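Local coordinates for protein 3-methyladenine dna-glycosylase (Archaeoglobus fulgidus, PDB 2JHJ) that belongs to the HhH-GPD superfamily of base excision DNA repair glycosylases and joins that helical fold to a TBP-like domain built on an antiparallel sheet, at residues E13-F18 / L80-P85; A47-P52 / V151-L156; G112-S117 / S228-K233; A141-R146 / G160-E165. All coordinates share one frame; numbering follows the deposited sequence. Where two conformers were deposited one is given.

Of the four contacts, contact 2 bridges the TBP-like and HhH-GPD parts of the glycosylase, whereas contacts 1 and 4 each fall within one of them. Contact 3 lies nearest the middle, its centre about 5 Å from that of the chain; contact 1, about 13 Å from it between centres, touches it where Phe18 packs on Met229. A bound glycerol, probably from the crystallisation liquor, lies beside each of these two. Contact 2 ties the TBP-like sheet to the small hairpin that follows helix 133-147, and contact 4 packs that helix on the chain leaving the hairpin; the centres of contacts 2 and 4 are about 18 Å apart. Contacts 1 and 4 fall on opposite sides of the chain's centre.

Contact 1: E13-F18 / L80-P85; sequences ELKMKF and LGLQNP
Lys15 NZ reaches out of helix 12-17 to two successive backbone carbonyls at the place where helix 69-80 stops. This is a lysine drawn to a helix C-terminus, within the TBP-like part of the glycosylase. The stronger bond runs from Lys15 NZ to Gly81 O at 2.8 Å, with the nitrogen above the carbonyl plane (39° out of it). A second, weak one goes from Lys15 NZ to Leu80 O at 2.9 Å. Gly81 has positive phi and is the first residue to leave the helical conformation, which turns its carbonyl to the same ammonium group as that of Leu80. The lysine chain kinks once, at chi2 (-59°), and then runs nearly straight, bringing CE within 3.1 Å of Leu80 O. The negative end of the helix dipole probably favours the positive charge in this buried setting. A cation-pi contact with Phe108 gives the ammonium a further partner, and Val10 packs on the same side chain. An apolar fringe flanks the polar centre. Lys15 CE approaches Leu82 CD2, while Met16, whose CB points away from the other segment, folds back until its CE methyl lies 4.4 Å from Leu80 CD2.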
loop_
_atom_site.group_PDB
_atom_site.type_symbol
_atom_site.label_atom_id
_atom_site.label_comp_id
_atom_site.label_asym_id
_atom_site.label_seq_id
_atom_site.Cartn_x
_atom_site.Cartn_y
_atom_site.Cartn_z
ATOM N N GLU A 13 8.316 13.796 3.936
ATOM C CA GLU A 13 9.386 13.299 3.093
ATOM C C GLU A 13 9.621 11.789 3.306
ATOM O O GLU A 13 9.933 11.052 2.362
ATOM C CB GLU A 13 10.665 14.128 3.338
ATOM C CG GLU A 13 10.398 15.659 3.432
ATOM C CD GLU A 13 10.191 16.201 4.866
ATOM O OE1 GLU A 13 11.195 16.435 5.598
ATOM O OE2 GLU A 13 9.024 16.448 5.252
ATOM N N LEU A 14 9.462 11.337 4.550
ATOM C CA LEU A 14 9.557 9.907 4.858
ATOM C C LEU A 14 8.314 9.159 4.352
ATOM O O LEU A 14 8.437 8.067 3.848
ATOM C CB LEU A 14 9.801 9.656 6.346
ATOM C CG LEU A 14 11.202 9.897 6.933
ATOM C CD1 LEU A 14 11.185 9.595 8.443
ATOM C CD2 LEU A 14 12.232 9.017 6.252
ATOM N N LYS A 15 7.134 9.753 4.479
ATOM C CA LYS A 15 5.926 9.151 3.879
ATOM C C LYS A 15 6.174 8.899 2.382
ATOM O O LYS A 15 5.923 7.798 1.858
ATOM C CB LYS A 15 4.698 10.055 4.069
ATOM C CG LYS A 15 4.144 10.100 5.514
ATOM C CD LYS A 15 3.744 8.718 5.964
ATOM C CE LYS A 15 2.652 8.768 7.000
ATOM N NZ LYS A 15 2.301 7.365 7.391
ATOM N N MET A 16 6.690 9.921 1.698
ATOM C CA MET A 16 6.926 9.818 0.251
ATOM C C MET A 16 8.015 8.834 -0.093
ATOM O O MET A 16 8.015 8.260 -1.176
ATOM C CB MET A 16 7.245 11.189 -0.352
ATOM C CG MET A 16 6.062 12.200 -0.193
ATOM S SD MET A 16 4.498 11.634 -0.929
ATOM C CE MET A 16 3.577 11.015 0.501
ATOM N N LYS A 17 8.963 8.646 0.824
ATOM C CA LYS A 17 10.114 7.770 0.581
ATOM C C LYS A 17 9.649 6.293 0.494
ATOM O O LYS A 17 10.368 5.421 -0.024
ATOM C CB LYS A 17 11.118 7.987 1.719
ATOM C CG LYS A 17 12.433 7.240 1.630
ATOM C CD LYS A 17 13.349 7.567 2.830
ATOM C CE LYS A 17 13.779 9.029 2.850
ATOM N NZ LYS A 17 14.935 9.281 1.920
ATOM N N PHE A 18 8.454 6.004 1.018
ATOM C CA PHE A 18 7.893 4.654 0.910
ATOM C C PHE A 18 7.684 4.190 -0.533
ATOM O O PHE A 18 7.785 2.978 -0.824
ATOM C CB PHE A 18 6.597 4.495 1.736
ATOM C CG PHE A 18 6.278 3.073 2.084
ATOM C CD1 PHE A 18 6.955 2.420 3.133
ATOM C CD2 PHE A 18 5.317 2.365 1.348
ATOM C CE1 PHE A 18 6.669 1.074 3.455
ATOM C CE2 PHE A 18 5.027 1.029 1.655
ATOM C CZ PHE A 18 5.713 0.387 2.709
ATOM N N LEU A 80 -2.587 7.251 3.169
ATOM C CA LEU A 80 -1.296 7.861 3.518
ATOM C C LEU A 80 -0.828 7.509 4.932
ATOM O O LEU A 80 0.337 7.707 5.246
ATOM C CB LEU A 80 -1.321 9.397 3.292
ATOM C CG LEU A 80 -1.660 9.814 1.839
ATOM C CD1 LEU A 80 -1.949 11.322 1.748
ATOM C CD2 LEU A 80 -0.518 9.417 0.869
ATOM N N GLY A 81 -1.729 6.981 5.770
ATOM C CA GLY A 81 -1.398 6.625 7.142
ATOM C C GLY A 81 -1.155 7.879 7.987
ATOM O O GLY A 81 -0.125 8.023 8.646
ATOM N N LEU A 82 -2.138 8.749 8.015
ATOM C CA LEU A 82 -2.013 10.031 8.728
ATOM C C LEU A 82 -2.532 10.009 10.154
ATOM O O LEU A 82 -2.565 11.057 10.826
ATOM C CB LEU A 82 -2.730 11.117 7.917
ATOM C CG LEU A 82 -2.154 11.373 6.506
ATOM C CD1 LEU A 82 -2.943 12.514 5.866
ATOM C CD2 LEU A 82 -0.671 11.686 6.550
ATOM N N GLN A 83 -2.950 8.834 10.638
ATOM C CA GLN A 83 -3.530 8.720 11.980
ATOM C C GLN A 83 -2.516 8.971 13.111
ATOM O O GLN A 83 -1.330 8.677 12.980
ATOM C CB GLN A 83 -4.189 7.356 12.193
ATOM C CG GLN A 83 -5.203 6.977 11.155
ATOM C CD GLN A 83 -4.573 6.167 10.024
ATOM O OE1 GLN A 83 -3.339 6.167 9.841
ATOM N NE2 GLN A 83 -5.403 5.449 9.300
ATOM N N ASN A 84 -3.012 9.560 14.200
ATOM C CA ASN A 84 -2.242 9.768 15.422
ATOM C C ASN A 84 -1.360 8.562 15.798
ATOM O O ASN A 84 -1.870 7.499 16.118
ATOM C CB ASN A 84 -3.183 10.117 16.588
ATOM C CG ASN A 84 -2.444 10.681 17.794
ATOM O OD1 ASN A 84 -1.223 10.633 17.880
ATOM N ND2 ASN A 84 -3.197 11.249 18.727
ATOM N N PRO A 85 -0.029 8.727 15.721
ATOM C CA PRO A 85 0.973 7.702 16.059
ATOM C C PRO A 85 1.431 7.712 17.535
ATOM O O PRO A 85 2.399 7.037 17.862
ATOM C CB PRO A 85 2.163 8.127 15.194
ATOM C CG PRO A 85 2.105 9.674 15.318
ATOM C CD PRO A 85 0.604 9.966 15.229
#

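Contact 2: A47-P52 / V151-L156; sequences AVMAYP and VEWNGL
Trp153 meets Ala47 and Met49 with successive parts of its side chain, a worked case of a beta hairpin packed on a larger sheet. Its CB lies 3.7 Å from Ala47 CB. The next atom, CG, stands anti to the backbone N (chi1 -175°), and this sends the indole along the strand of Ala47 and Met49; CE3 is still 4.0 Å from Ala47 CB, which approaches the ring obliquely. Farther out, CZ3 comes to 4.3 Å from Met49 SD, and the sulfur sits at the ring edge, near its plane. Asn154 CB, from the turn, covers part of one indole face. Met49 SD also reaches Leu156 CD1, at 4.4 Å, so the sulfur touches both residues that end the turn. Val151 CG1 also meets the Ala47 methyl, 4.0 Å from Ala47 CB. The hairpin supplies its own polar pairing: Trp153 and Leu156 bound a type I' turn, and Trp153 N and Leu156 O are 2.8 Å apart. At 61°, with axes 8.2 Å apart and no hydrogen bond between them, strands 47-52 and 151-153 are not paired in one sheet; they meet through side chains. Met49 is flanked in its own sheet by Val34 and Arg36 of strand 34-41 and Glu61 of strand 57-62, while Phe158 of strand 156-159 packs on Ala47, Met49 and Trp153 alike.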
loop_
_atom_site.group_PDB
_atom_site.type_symbol
_atom_site.label_atom_id
_atom_site.label_comp_id
_atom_site.label_asym_id
_atom_site.label_seq_id
_atom_site.Cartn_x
_atom_site.Cartn_y
_atom_site.Cartn_z
ATOM N N ALA A 47 -9.320 14.112 -9.994
ATOM C CA ALA A 47 -7.955 14.499 -9.644
ATOM C C ALA A 47 -7.849 14.793 -8.153
ATOM O O ALA A 47 -8.666 15.518 -7.599
ATOM C CB ALA A 47 -7.533 15.731 -10.450
ATOM N N VAL A 48 -6.853 14.210 -7.490
ATOM C CA VAL A 48 -6.570 14.532 -6.081
ATOM C C VAL A 48 -5.064 14.694 -5.937
ATOM O O VAL A 48 -4.310 13.903 -6.488
ATOM C CB VAL A 48 -7.058 13.443 -5.066
ATOM C CG1 VAL A 48 -6.790 13.894 -3.622
ATOM C CG2 VAL A 48 -8.521 13.185 -5.203
ATOM N N MET A 49 -4.642 15.730 -5.213
ATOM C CA MET A 49 -3.225 15.914 -4.857
ATOM C C MET A 49 -3.095 16.323 -3.388
ATOM O O MET A 49 -4.023 16.871 -2.809
ATOM C CB MET A 49 -2.536 16.936 -5.785
ATOM C CG MET A 49 -3.148 18.333 -5.787
ATOM S SD MET A 49 -2.444 19.427 -7.061
ATOM C CE MET A 49 -1.014 20.016 -6.179
ATOM N N ALA A 50 -1.931 16.060 -2.795
ATOM C CA ALA A 50 -1.723 16.348 -1.401
ATOM C C ALA A 50 -0.290 16.756 -1.146
ATOM O O ALA A 50 0.633 16.216 -1.749
ATOM C CB ALA A 50 -2.117 15.158 -0.516
ATOM N N TYR A 51 -0.107 17.682 -0.204
ATOM C CA TYR A 51 1.239 18.135 0.146
ATOM C C TYR A 51 1.132 18.844 1.494
ATOM O O TYR A 51 0.046 19.323 1.863
ATOM C CB TYR A 51 1.825 19.041 -0.971
ATOM C CG TYR A 51 0.950 20.221 -1.297
ATOM C CD1 TYR A 51 1.047 21.414 -0.560
ATOM C CD2 TYR A 51 0.018 20.153 -2.333
ATOM C CE1 TYR A 51 0.233 22.518 -0.853
ATOM C CE2 TYR A 51 -0.791 21.241 -2.645
ATOM C CZ TYR A 51 -0.676 22.423 -1.899
ATOM O OH TYR A 51 -1.500 23.470 -2.196
ATOM N N PRO A 52 2.226 18.870 2.259
ATOM C CA PRO A 52 2.126 19.542 3.533
ATOM C C PRO A 52 2.231 21.082 3.421
ATOM O O PRO A 52 2.968 21.603 2.595
ATOM C CB PRO A 52 3.304 18.960 4.306
ATOM C CG PRO A 52 4.338 18.713 3.254
ATOM C CD PRO A 52 3.570 18.302 2.034
ATOM N N VAL A 151 -6.750 11.921 -15.876
ATOM C CA VAL A 151 -7.521 13.130 -15.690
ATOM C C VAL A 151 -6.554 14.292 -15.818
ATOM O O VAL A 151 -5.491 14.287 -15.198
ATOM C CB VAL A 151 -8.166 13.205 -14.279
ATOM C CG1 VAL A 151 -8.821 14.589 -14.035
ATOM C CG2 VAL A 151 -9.170 12.098 -14.079
ATOM N N GLU A 152 -6.917 15.269 -16.643
ATOM C CA GLU A 152 -6.133 16.487 -16.774
ATOM C C GLU A 152 -6.821 17.563 -15.953
ATOM O O GLU A 152 -8.030 17.826 -16.105
ATOM C CB GLU A 152 -5.948 16.885 -18.246
ATOM C CG GLU A 152 -4.834 17.930 -18.473
ATOM C CD GLU A 152 -4.011 17.722 -19.767
ATOM O OE1 GLU A 152 -4.337 16.829 -20.601
ATOM O OE2 GLU A 152 -3.004 18.458 -19.936
ATOM N N TRP A 153 -6.065 18.145 -15.034
ATOM C CA TRP A 153 -6.604 19.153 -14.155
ATOM C C TRP A 153 -5.482 20.078 -13.761
ATOM O O TRP A 153 -4.392 19.630 -13.400
ATOM C CB TRP A 153 -7.250 18.536 -12.911
ATOM C CG TRP A 153 -7.917 19.556 -12.043
ATOM C CD1 TRP A 153 -9.029 20.297 -12.349
ATOM C CD2 TRP A 153 -7.509 19.964 -10.735
ATOM N NE1 TRP A 153 -9.342 21.139 -11.303
ATOM C CE2 TRP A 153 -8.421 20.955 -10.302
ATOM C CE3 TRP A 153 -6.467 19.573 -9.876
ATOM C CZ2 TRP A 153 -8.328 21.560 -9.049
ATOM C CZ3 TRP A 153 -6.359 20.187 -8.650
ATOM C CH2 TRP A 153 -7.292 21.173 -8.241
ATOM N N ASN A 154 -5.734 21.380 -13.879
ATOM C CA ASN A 154 -4.798 22.379 -13.371
ATOM C C ASN A 154 -3.388 22.302 -13.980
ATOM O O ASN A 154 -2.389 22.519 -13.287
ATOM C CB ASN A 154 -4.709 22.229 -11.855
ATOM C CG ASN A 154 -4.980 23.514 -11.139
ATOM O OD1 ASN A 154 -6.024 24.134 -11.350
ATOM N ND2 ASN A 154 -4.045 23.932 -10.283
ATOM N N GLY A 155 -3.313 21.979 -15.268
ATOM C CA GLY A 155 -2.037 21.793 -15.945
ATOM C C GLY A 155 -1.386 20.435 -15.751
ATOM O O GLY A 155 -0.370 20.131 -16.401
ATOM N N LEU A 156 -1.973 19.598 -14.889
ATOM C CA LEU A 156 -1.357 18.307 -14.516
ATOM C C LEU A 156 -2.201 17.094 -14.910
ATOM O O LEU A 156 -3.433 17.158 -14.908
ATOM C CB LEU A 156 -1.066 18.268 -13.004
ATOM C CG LEU A 156 -0.025 19.229 -12.403
ATOM C CD1 LEU A 156 -0.198 19.296 -10.882
ATOM C CD2 LEU A 156 1.413 18.847 -12.776
#

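Contact 3: G112-S117 / S228-K233; sequences GLMSMS and SMALGK
Met114 N donates to Met229 O across 3.0 Å, with an N-H...O angle of 159°; the donor stands above the carbonyl plane, 45° out of it. The same oxygen is approached by Leu113, whose CA lies 3.2 Å from Met229 O in a CA-H...O contact and whose CD2 methyl comes to 3.3 Å of it. The side chain of Met114 then runs over the helix end. Its CG sits between the backbone N and the carbonyl carbon (chi1 74°), and from there the chain extends fully, crossing Met229 at about a right angle: Met114 SD lies 3.5 Å from Met229 CB, and Met114 CE lies 3.6 Å from Ala230 CB. Ser115 OG touches that same Ala230 methyl; it also donates a hydrogen bond to a water 3.0 Å from Ser115 OG, which in turn donates to Ala230 O at 2.7 Å.

Farther out, Arg275 NH1, from helix 274-287, bonds to both Gly112 O and Ser228 O, clamping the two segments, and Ser117 is the N-cap of helix 118-128, its OG bonded to Glu120 N. The loop before that helix thus packs on the C-terminal end of helix 220-230, which follows the sodium-binding loop (Thr213, Phe215, Ile218), consistent with the second helix of the helix-hairpin-helix motif. A wider pi-type turn at 228-230 lies near this end. Two successive carbonyls there, Met229 O and Ala230 O, are supplied with donors in a buried place, one by a backbone N-H of the loop and the other by a water.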
loop_
_atom_site.group_PDB
_atom_site.type_symbol
_atom_site.label_atom_id
_atom_site.label_comp_id
_atom_site.label_asym_id
_atom_site.label_seq_id
_atom_site.Cartn_x
_atom_site.Cartn_y
_atom_site.Cartn_z
ATOM N N GLY A 112 0.065 3.436 6.300
ATOM C CA GLY A 112 -1.011 3.691 5.344
ATOM C C GLY A 112 -1.439 2.369 4.722
ATOM O O GLY A 112 -1.525 1.339 5.422
ATOM N N LEU A 113 -1.721 2.412 3.422
ATOM C CA LEU A 113 -2.069 1.246 2.620
ATOM C C LEU A 113 -1.274 1.301 1.302
ATOM O O LEU A 113 -0.715 2.356 0.945
ATOM C CB LEU A 113 -3.584 1.240 2.308
ATOM C CG LEU A 113 -4.622 1.226 3.433
ATOM C CD1 LEU A 113 -6.010 1.419 2.806
ATOM C CD2 LEU A 113 -4.549 -0.103 4.221
ATOM N N MET A 114 -1.223 0.166 0.599
ATOM C CA MET A 114 -0.548 0.031 -0.708
ATOM C C MET A 114 -1.484 0.333 -1.898
ATOM O O MET A 114 -1.057 0.359 -3.043
ATOM C CB MET A 114 -0.020 -1.412 -0.872
ATOM C CG MET A 114 -1.175 -2.515 -1.174
ATOM S SD MET A 114 -0.374 -4.106 -1.552
ATOM C CE MET A 114 -1.659 -5.329 -1.462
ATOM N N SER A 115 -2.770 0.509 -1.616
ATOM C CA SER A 115 -3.780 0.617 -2.653
ATOM C C SER A 115 -4.955 1.481 -2.194
ATOM O O SER A 115 -5.234 1.578 -0.983
ATOM C CB SER A 115 -4.277 -0.767 -3.090
ATOM O OG SER A 115 -4.788 -1.527 -1.995
ATOM N N MET A 116 -5.621 2.101 -3.160
ATOM C CA MET A 116 -6.842 2.926 -2.904
ATOM C C MET A 116 -8.132 2.086 -3.093
ATOM O O MET A 116 -9.224 2.545 -2.847
ATOM C CB MET A 116 -6.874 4.158 -3.827
ATOM C CG MET A 116 -5.600 5.050 -3.755
ATOM S SD MET A 116 -5.857 6.673 -2.954
ATOM C CE MET A 116 -7.182 6.159 -1.957
ATOM N N SER A 117 -7.988 0.825 -3.452
ATOM C CA SER A 117 -9.150 -0.105 -3.575
ATOM C C SER A 117 -8.658 -1.509 -3.304
ATOM O O SER A 117 -7.462 -1.824 -3.468
ATOM C CB SER A 117 -9.840 -0.061 -4.960
ATOM O OG SER A 117 -8.995 -0.473 -6.040
ATOM N N SER A 228 -2.811 -7.240 5.161
ATOM C CA SER A 228 -2.093 -6.207 5.880
ATOM C C SER A 228 -2.027 -4.909 5.062
ATOM O O SER A 228 -2.431 -3.842 5.563
ATOM C CB SER A 228 -0.664 -6.661 6.227
ATOM O OG SER A 228 0.002 -7.247 5.098
ATOM N N MET A 229 -1.480 -5.006 3.846
ATOM C CA MET A 229 -1.145 -3.823 3.049
ATOM C C MET A 229 -2.370 -3.147 2.435
ATOM O O MET A 229 -2.438 -1.935 2.400
ATOM C CB MET A 229 -0.124 -4.145 1.944
ATOM C CG MET A 229 1.202 -4.714 2.430
ATOM S SD MET A 229 2.036 -3.678 3.630
ATOM C CE MET A 229 2.679 -2.386 2.560
ATOM N N ALA A 230 -3.325 -3.950 1.962
ATOM C CA ALA A 230 -4.472 -3.435 1.211
ATOM C C ALA A 230 -5.731 -3.341 2.059
ATOM O O ALA A 230 -6.543 -2.436 1.833
ATOM C CB ALA A 230 -4.738 -4.309 -0.016
ATOM N N LEU A 231 -5.887 -4.251 3.025
ATOM C CA LEU A 231 -7.146 -4.309 3.822
ATOM C C LEU A 231 -7.030 -3.668 5.215
ATOM O O LEU A 231 -8.034 -3.495 5.918
ATOM C CB LEU A 231 -7.729 -5.723 3.909
ATOM C CG LEU A 231 -7.956 -6.506 2.603
ATOM C CD1 LEU A 231 -8.705 -7.824 2.823
ATOM C CD2 LEU A 231 -8.607 -5.664 1.492
ATOM N N GLY A 232 -5.803 -3.338 5.600
ATOM C CA GLY A 232 -5.548 -2.675 6.867
ATOM C C GLY A 232 -5.741 -3.586 8.091
ATOM O O GLY A 232 -6.016 -3.095 9.176
ATOM N N LYS A 233 -5.646 -4.906 7.914
ATOM C CA LYS A 233 -5.833 -5.805 9.027
ATOM C C LYS A 233 -4.497 -6.138 9.648
ATOM O O LYS A 233 -3.479 -6.171 8.948
ATOM C CB LYS A 233 -6.518 -7.115 8.581
ATOM C CG LYS A 233 -7.844 -6.925 7.816
ATOM C CD LYS A 233 -8.815 -6.051 8.561
ATOM C CE LYS A 233 -10.180 -6.040 7.835
ATOM N NZ LYS A 233 -10.984 -4.890 8.272
HETATM O O HOH W 1 -7.173 -0.896 -0.230
#

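Contact 4: A141-R146 / G160-E165; sequences AKIVGR and GFPTQE
Val144 and Ile143 of helix 133-147 press on the extended stretch Gly160-Phe161-Pro162 that leads from the hairpin to helix 164-177, and this is where the contact is tight. The branches of Val144 divide the work: CG1 rests 3.7 Å from Gly160 O, while CG2, set anti to the carbonyl carbon, reaches Phe161 CD1 at 3.9 Å and Pro162 CD at 4.0 Å. Phe161 meets that methyl obliquely, its side chain crossing Val144 at about a right angle, and Pro162 CD lies over one face of the Phe161 ring, toward its rim. One residue earlier, Ile143 CG2 packs on Pro162 CG at 3.7 Å, again crosswise. No hydrogen bond joins the two segments, so the fit rests on van der Waals contact, largely between apolar groups.

The outer side of the helix is exposed, and there Arg146 leads its guanidinium off to a salt bridge with Glu177. On the other segment, Thr163 caps helix 164-177, its OG1 bonded to Ala166 N. The contact brings the returning chain back onto the first helix, closing a beta hairpin, strands 150-153 and 156-159, inserted between helices 133-147 and 164-177 of the HhH-GPD part.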
loop_
_atom_site.group_PDB
_atom_site.type_symbol
_atom_site.label_atom_id
_atom_site.label_comp_id
_atom_site.label_asym_id
_atom_site.label_seq_id
_atom_site.Cartn_x
_atom_site.Cartn_y
_atom_site.Cartn_z
ATOM N N ALA A 141 2.805 0.281 -13.656
ATOM C CA ALA A 141 2.831 1.485 -14.466
ATOM C C ALA A 141 2.398 1.253 -15.932
ATOM O O ALA A 141 1.695 2.077 -16.505
ATOM C CB ALA A 141 4.222 2.136 -14.411
ATOM N N LYS A 142 2.806 0.141 -16.535
ATOM C CA LYS A 142 2.408 -0.174 -17.915
ATOM C C LYS A 142 0.889 -0.368 -17.995
ATOM O O LYS A 142 0.221 0.139 -18.908
ATOM C CB LYS A 142 3.112 -1.449 -18.421
ATOM C CG LYS A 142 4.636 -1.289 -18.651
ATOM C CD LYS A 142 4.940 -0.479 -19.927
ATOM C CE LYS A 142 6.465 -0.376 -20.229
ATOM N NZ LYS A 142 6.756 0.313 -21.564
ATOM N N ILE A 143 0.361 -1.113 -17.027
ATOM C CA ILE A 143 -1.071 -1.449 -16.924
ATOM C C ILE A 143 -1.895 -0.192 -16.674
ATOM O O ILE A 143 -2.974 0.010 -17.279
ATOM C CB ILE A 143 -1.261 -2.482 -15.778
ATOM C CG1 ILE A 143 -0.728 -3.858 -16.222
ATOM C CG2 ILE A 143 -2.739 -2.576 -15.310
ATOM C CD1 ILE A 143 -0.626 -4.894 -15.039
ATOM N N VAL A 144 -1.373 0.663 -15.789
ATOM C CA VAL A 144 -1.971 1.975 -15.534
ATOM C C VAL A 144 -1.993 2.823 -16.807
ATOM O O VAL A 144 -3.024 3.420 -17.163
ATOM C CB VAL A 144 -1.247 2.705 -14.369
ATOM C CG1 VAL A 144 -1.471 4.241 -14.417
ATOM C CG2 VAL A 144 -1.697 2.110 -13.033
ATOM N N GLY A 145 -0.848 2.860 -17.476
ATOM C CA GLY A 145 -0.691 3.580 -18.715
ATOM C C GLY A 145 -1.695 3.138 -19.768
ATOM O O GLY A 145 -2.322 3.978 -20.393
ATOM N N ARG A 146 -1.865 1.829 -19.942
ATOM C CA ARG A 146 -2.759 1.288 -20.967
ATOM C C ARG A 146 -4.227 1.395 -20.594
ATOM O O ARG A 146 -5.048 1.776 -21.428
ATOM C CB ARG A 146 -2.446 -0.188 -21.266
ATOM C CG ARG A 146 -1.261 -0.463 -22.178
ATOM C CD ARG A 146 -1.615 -0.329 -23.643
ATOM N NE ARG A 146 -2.807 -1.088 -24.051
ATOM C CZ ARG A 146 -2.829 -2.391 -24.350
ATOM N NH1 ARG A 146 -1.733 -3.144 -24.254
ATOM N NH2 ARG A 146 -3.966 -2.959 -24.748
ATOM N N GLY A 160 -4.976 6.844 -12.707
ATOM C CA GLY A 160 -5.681 5.967 -11.773
ATOM C C GLY A 160 -5.361 4.503 -12.064
ATOM O O GLY A 160 -5.002 4.151 -13.196
ATOM N N PHE A 161 -5.493 3.648 -11.048
ATOM C CA PHE A 161 -5.421 2.235 -11.299
ATOM C C PHE A 161 -6.677 1.803 -12.084
ATOM O O PHE A 161 -7.756 2.281 -11.793
ATOM C CB PHE A 161 -5.289 1.440 -9.981
ATOM C CG PHE A 161 -4.846 0.043 -10.208
ATOM C CD1 PHE A 161 -3.487 -0.227 -10.433
ATOM C CD2 PHE A 161 -5.796 -0.994 -10.321
ATOM C CE1 PHE A 161 -3.034 -1.529 -10.667
ATOM C CE2 PHE A 161 -5.376 -2.291 -10.571
ATOM C CZ PHE A 161 -3.977 -2.573 -10.746
ATOM N N PRO A 162 -6.533 0.910 -13.096
ATOM C CA PRO A 162 -7.739 0.464 -13.830
ATOM C C PRO A 162 -8.860 -0.077 -12.939
ATOM O O PRO A 162 -8.611 -0.777 -11.938
ATOM C CB PRO A 162 -7.239 -0.692 -14.720
ATOM C CG PRO A 162 -5.756 -0.582 -14.732
ATOM C CD PRO A 162 -5.287 0.342 -13.635
ATOM N N THR A 163 -10.092 0.212 -13.336
ATOM C CA THR A 163 -11.259 -0.351 -12.682
ATOM C C THR A 163 -11.327 -1.843 -13.046
ATOM O O THR A 163 -10.660 -2.297 -13.981
ATOM C CB THR A 163 -12.566 0.354 -13.164
ATOM O OG1 THR A 163 -12.726 0.143 -14.574
ATOM C CG2 THR A 163 -12.512 1.878 -12.874
ATOM N N GLN A 164 -12.147 -2.586 -12.312
ATOM C CA GLN A 164 -12.449 -3.967 -12.671
ATOM C C GLN A 164 -13.029 -4.068 -14.088
ATOM O O GLN A 164 -12.624 -4.938 -14.871
ATOM C CB GLN A 164 -13.381 -4.579 -11.639
ATOM C CG GLN A 164 -12.738 -4.746 -10.246
ATOM C CD GLN A 164 -13.709 -5.290 -9.222
ATOM O OE1 GLN A 164 -13.898 -4.695 -8.190
ATOM N NE2 GLN A 164 -14.297 -6.458 -9.500
ATOM N N GLU A 165 -13.929 -3.145 -14.448
ATOM C CA GLU A 165 -14.515 -3.176 -15.791
ATOM C C GLU A 165 -13.471 -2.935 -16.883
ATOM O O GLU A 165 -13.469 -3.639 -17.890
ATOM C CB GLU A 165 -15.720 -2.214 -15.866
ATOM C CG GLU A 165 -16.724 -2.357 -14.646
ATOM C CD GLU A 165 -16.441 -1.397 -13.446
ATOM O OE1 GLU A 165 -15.548 -1.669 -12.591
ATOM O OE2 GLU A 165 -17.161 -0.366 -13.351
#